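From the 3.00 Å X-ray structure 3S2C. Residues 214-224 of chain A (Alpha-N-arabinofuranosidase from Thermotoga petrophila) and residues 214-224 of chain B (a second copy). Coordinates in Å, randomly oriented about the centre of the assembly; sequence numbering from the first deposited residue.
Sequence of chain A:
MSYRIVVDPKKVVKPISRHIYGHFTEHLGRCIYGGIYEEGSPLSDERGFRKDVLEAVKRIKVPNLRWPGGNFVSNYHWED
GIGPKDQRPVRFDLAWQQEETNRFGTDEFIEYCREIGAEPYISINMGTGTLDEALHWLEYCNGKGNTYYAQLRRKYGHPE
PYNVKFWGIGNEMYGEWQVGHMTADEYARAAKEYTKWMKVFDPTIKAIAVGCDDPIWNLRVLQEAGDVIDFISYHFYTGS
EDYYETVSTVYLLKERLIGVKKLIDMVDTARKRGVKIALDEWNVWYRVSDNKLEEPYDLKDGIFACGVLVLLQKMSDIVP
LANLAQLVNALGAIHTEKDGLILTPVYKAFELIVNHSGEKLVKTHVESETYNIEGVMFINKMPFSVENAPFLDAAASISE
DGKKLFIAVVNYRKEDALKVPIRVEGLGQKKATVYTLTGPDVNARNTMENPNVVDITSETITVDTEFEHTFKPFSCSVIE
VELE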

# COMPACT_ATOMS: atom_id res chain seq x y z
N ASP A 214 17.32 6.39 -11.50
CA ASP A 214 16.04 6.65 -10.84
C ASP A 214 16.23 7.43 -9.54
O ASP A 214 16.81 6.90 -8.58
N PRO A 215 15.74 8.69 -9.51
CA PRO A 215 15.87 9.53 -8.31
C PRO A 215 15.17 8.98 -7.07
O PRO A 215 15.73 9.05 -5.98
N ILE A 216 13.96 8.42 -7.23
CA ILE A 216 13.24 7.86 -6.08
C ILE A 216 14.09 6.78 -5.43
O ILE A 216 14.22 6.76 -4.19
N TRP A 217 14.69 5.92 -6.26
CA TRP A 217 15.58 4.89 -5.75
C TRP A 217 16.69 5.57 -4.96
O TRP A 217 16.85 5.34 -3.76
N ASN A 218 17.43 6.45 -5.62
CA ASN A 218 18.47 7.19 -4.94
C ASN A 218 18.00 7.79 -3.61
O ASN A 218 18.67 7.67 -2.60
N LEU A 219 16.83 8.39 -3.58
CA LEU A 219 16.40 9.08 -2.36
C LEU A 219 16.03 8.08 -1.32
O LEU A 219 16.45 8.20 -0.17
N ARG A 220 15.28 7.07 -1.71
CA ARG A 220 14.87 6.06 -0.76
C ARG A 220 16.06 5.43 -0.03
O ARG A 220 16.01 5.26 1.19
N VAL A 221 17.13 5.18 -0.78
CA VAL A 221 18.40 4.68 -0.23
C VAL A 221 19.11 5.66 0.69
O VAL A 221 19.59 5.29 1.77
N LEU A 222 19.21 6.91 0.26
CA LEU A 222 19.86 7.95 1.06
C LEU A 222 19.08 8.25 2.33
O LEU A 222 19.65 8.55 3.39
N GLN A 223 17.75 8.14 2.24
CA GLN A 223 16.91 8.44 3.38
C GLN A 223 16.96 7.34 4.41
O GLN A 223 16.69 7.60 5.57
N GLU A 224 17.34 6.14 4.01
CA GLU A 224 17.25 5.01 4.91
C GLU A 224 18.59 4.59 5.48
O GLU A 224 18.72 4.35 6.69
N ASP B 214 10.78 19.21 -0.11
CA ASP B 214 10.69 17.78 -0.24
C ASP B 214 11.04 17.36 -1.67
O ASP B 214 10.36 17.74 -2.62
N PRO B 215 12.12 16.56 -1.82
CA PRO B 215 12.46 16.10 -3.14
C PRO B 215 11.45 15.08 -3.63
O PRO B 215 11.19 15.01 -4.84
N ILE B 216 10.87 14.30 -2.71
CA ILE B 216 9.90 13.27 -3.11
C ILE B 216 8.62 13.92 -3.61
O ILE B 216 8.06 13.48 -4.62
N TRP B 217 8.18 14.98 -2.94
CA TRP B 217 7.02 15.77 -3.36
C TRP B 217 7.23 16.32 -4.75
O TRP B 217 6.33 16.32 -5.58
N ASN B 218 8.43 16.82 -4.99
CA ASN B 218 8.74 17.43 -6.26
C ASN B 218 8.81 16.43 -7.38
O ASN B 218 8.24 16.65 -8.44
N LEU B 219 9.47 15.31 -7.14
CA LEU B 219 9.56 14.27 -8.14
C LEU B 219 8.20 13.71 -8.51
O LEU B 219 7.94 13.46 -9.69
N ARG B 220 7.32 13.55 -7.52
CA ARG B 220 6.01 12.98 -7.79
C ARG B 220 5.11 13.90 -8.62
O ARG B 220 4.36 13.43 -9.48
N VAL B 221 5.24 15.21 -8.40
CA VAL B 221 4.52 16.20 -9.20
C VAL B 221 5.02 16.23 -10.64
O VAL B 221 4.23 16.10 -11.57
N LEU B 222 6.32 16.40 -10.79
CA LEU B 222 6.98 16.39 -12.09
C LEU B 222 6.67 15.12 -12.84
O LEU B 222 6.47 15.14 -14.04
N GLN B 223 6.63 14.00 -12.11
CA GLN B 223 6.33 12.72 -12.73
C GLN B 223 4.90 12.58 -13.21
O GLN B 223 4.68 12.25 -14.36
N GLU B 224 3.92 12.83 -12.35
CA GLU B 224 2.54 12.63 -12.77
C GLU B 224 2.06 13.70 -13.74
O GLU B 224 1.34 13.40 -14.70

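What holds the two helices together? The same face of each copy meets its counterpart, with the helices running nearly antiparallel at 164° and their axes 10.6 Å apart at closest approach. The contact is apolar, and the leucines at 219 lie at its middle. Leu A219 and Leu B219 both point toward the opposing stretch and both take the m,t rotamer, which brings Leu A219 CD1 to 3.7 Å from Leu B219 CD1. Each leucine also reaches the proline that begins the partner helix: Pro A215 CB lies 3.5 Å from Leu B219 CD1, and Leu A219 CD1 lies 3.5 Å from Pro B215 CB. Both proline rings are C-gamma endo and point toward the other chain, so the leucine-proline contacts repeat in both directions.

How do the isoleucines join in when their CA-to-CB bonds point sideways? The ends of their side chains come nearer than their starting bonds suggest. Ile A216, with chi1 between wells at -99° and chi2 p, places CD1 3.8 Å from Leu B219 CB. Ile B216 differs: its chi1 is m and its chi2, 126°, lies between wells. Its CG1 is a looser 4.5 Å from Leu A219 CD1. The two CA atoms at this position are 7.0 Å apart, the nearest backbone register between the stretches.

Do polar groups bridge the chains? No hydrogen bond crosses between the stretches. The glutamines at 223 point toward the partner but meet isoleucine methyls: Gln B223 NE2 is 3.8 Å from Ile A216 CD1, while Gln A223 NE2 is only 3.0 Å from Ile B216 CD1, a tight approach for an amide nitrogen and a methyl carbon. Gln A223 is m,t, whereas the chi1 of Gln B223, -92°, falls between wells.

Where, then, are the polar side chains satisfied? Largely within their own helices. Asp A214 and Asp B214, both t, cap the helix starts: Asp A214 OD1 accepts a weak bond from Ile A216 N at 3.2 Å, while Asp B214 OD1 accepts from Trp B217 N at 3.2 Å and weakly from Ile B216 N at 2.7 Å. One turn separates each arginine from its acidic partner, allowing salt bridges from Arg A220 NH2 to Glu A224 OE2 at 2.8 Å and from Arg B220 NH2 to Glu B224 OE2 at 3.2 Å. In chain B, Arg B220 NH1 also donates to Gln B223 OE1 at 3.1 Å.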

# COMPACT_ATOMS: atom_id res chain seq x y z
CB ASP A 214 15.32 5.33 -10.56
CG ASP A 214 13.89 5.53 -10.06
OD1 ASP A 214 13.40 6.69 -9.92
OD2 ASP A 214 13.24 4.49 -9.82
CB PRO A 215 15.25 10.87 -8.75
CG PRO A 215 14.39 10.55 -9.88
CD PRO A 215 15.07 9.41 -10.60
CB ILE A 216 11.81 7.31 -6.40
CG1 ILE A 216 10.74 8.33 -6.03
CG2 ILE A 216 11.48 6.11 -5.56
CD1 ILE A 216 10.49 9.40 -7.07
CB TRP A 217 16.13 4.02 -6.88
CG TRP A 217 17.26 3.10 -6.46
CD1 TRP A 217 18.56 3.46 -6.22
CD2 TRP A 217 17.20 1.68 -6.27
NE1 TRP A 217 19.30 2.35 -5.88
CE2 TRP A 217 18.50 1.25 -5.91
CE3 TRP A 217 16.19 0.73 -6.37
CZ2 TRP A 217 18.80 -0.08 -5.64
CZ3 TRP A 217 16.50 -0.59 -6.10
CH2 TRP A 217 17.79 -0.98 -5.74
CB ASN A 218 19.05 8.24 -5.88
CG ASN A 218 19.84 7.61 -7.04
OD1 ASN A 218 20.49 6.59 -6.87
ND2 ASN A 218 19.77 8.23 -8.21
CB LEU A 219 15.25 10.06 -2.61
CG LEU A 219 15.74 11.38 -3.18
CD1 LEU A 219 14.61 12.20 -3.73
CD2 LEU A 219 16.56 12.15 -2.16
CB ARG A 220 13.96 5.05 -1.44
CG ARG A 220 12.56 5.64 -1.67
CD ARG A 220 11.85 5.89 -0.33
NE ARG A 220 12.08 4.75 0.59
CZ ARG A 220 12.25 4.84 1.91
NH1 ARG A 220 12.22 6.02 2.53
NH2 ARG A 220 12.45 3.73 2.62
CB VAL A 221 19.36 4.27 -1.36
CG1 VAL A 221 20.73 3.81 -0.78
CG2 VAL A 221 18.72 3.18 -2.23
CB LEU A 222 20.05 9.21 0.23
CG LEU A 222 21.11 9.11 -0.87
CD1 LEU A 222 21.17 10.38 -1.71
CD2 LEU A 222 22.46 8.81 -0.26
CB GLN A 223 15.47 8.68 2.94
CG GLN A 223 15.25 10.07 2.40
CD GLN A 223 13.91 10.23 1.71
OE1 GLN A 223 13.03 9.38 1.83
NE2 GLN A 223 13.76 11.32 0.98
CB GLU A 224 16.60 3.83 4.20
CG GLU A 224 15.62 3.06 5.08
CD GLU A 224 14.36 3.87 5.49
OE1 GLU A 224 13.81 3.57 6.57
OE2 GLU A 224 13.92 4.80 4.75
CB ASP B 214 9.31 17.30 0.15
CG ASP B 214 9.28 15.83 0.47
OD1 ASP B 214 9.87 15.01 -0.28
OD2 ASP B 214 8.65 15.51 1.48
CB PRO B 215 13.84 15.47 -2.94
CG PRO B 215 13.88 15.08 -1.56
CD PRO B 215 13.03 16.03 -0.79
CB ILE B 216 9.61 12.22 -1.97
CG1 ILE B 216 10.91 11.75 -1.29
CG2 ILE B 216 8.82 11.04 -2.49
CD1 ILE B 216 10.86 11.96 0.30
CB TRP B 217 6.80 16.95 -2.44
CG TRP B 217 5.76 17.94 -2.94
CD1 TRP B 217 5.93 18.92 -3.87
CD2 TRP B 217 4.39 18.03 -2.50
NE1 TRP B 217 4.75 19.61 -4.05
CE2 TRP B 217 3.80 19.09 -3.22
CE3 TRP B 217 3.62 17.32 -1.57
CZ2 TRP B 217 2.46 19.45 -3.04
CZ3 TRP B 217 2.29 17.67 -1.40
CH2 TRP B 217 1.72 18.74 -2.12
CB ASN B 218 10.01 18.24 -6.15
CG ASN B 218 9.80 19.53 -5.40
OD1 ASN B 218 8.69 20.07 -5.36
ND2 ASN B 218 10.86 20.04 -4.79
CB LEU B 219 10.46 13.15 -7.68
CG LEU B 219 11.93 13.54 -7.76
CD1 LEU B 219 12.74 12.55 -6.95
CD2 LEU B 219 12.42 13.64 -9.20
CB ARG B 220 5.34 12.50 -6.51
CG ARG B 220 5.92 11.18 -6.02
CD ARG B 220 5.96 10.09 -7.11
NE ARG B 220 4.63 9.53 -7.37
CZ ARG B 220 3.98 9.55 -8.54
NH1 ARG B 220 4.55 10.10 -9.61
NH2 ARG B 220 2.76 9.03 -8.65
CB VAL B 221 4.60 17.61 -8.60
CG1 VAL B 221 3.87 18.63 -9.49
CG2 VAL B 221 3.98 17.61 -7.21
CB LEU B 222 8.50 16.58 -11.95
CG LEU B 222 8.98 17.98 -11.50
CD1 LEU B 222 10.36 17.93 -10.89
CD2 LEU B 222 8.92 19.00 -12.63
CB GLN B 223 6.66 11.58 -11.80
CG GLN B 223 8.03 11.06 -11.99
CD GLN B 223 8.47 10.25 -10.81
OE1 GLN B 223 7.67 9.88 -9.94
NE2 GLN B 223 9.76 9.96 -10.75
CB GLU B 224 1.59 12.55 -11.56
CG GLU B 224 1.55 11.20 -10.86
CD GLU B 224 1.04 10.06 -11.75
OE1 GLU B 224 0.20 10.32 -12.66
OE2 GLU B 224 1.49 8.90 -11.53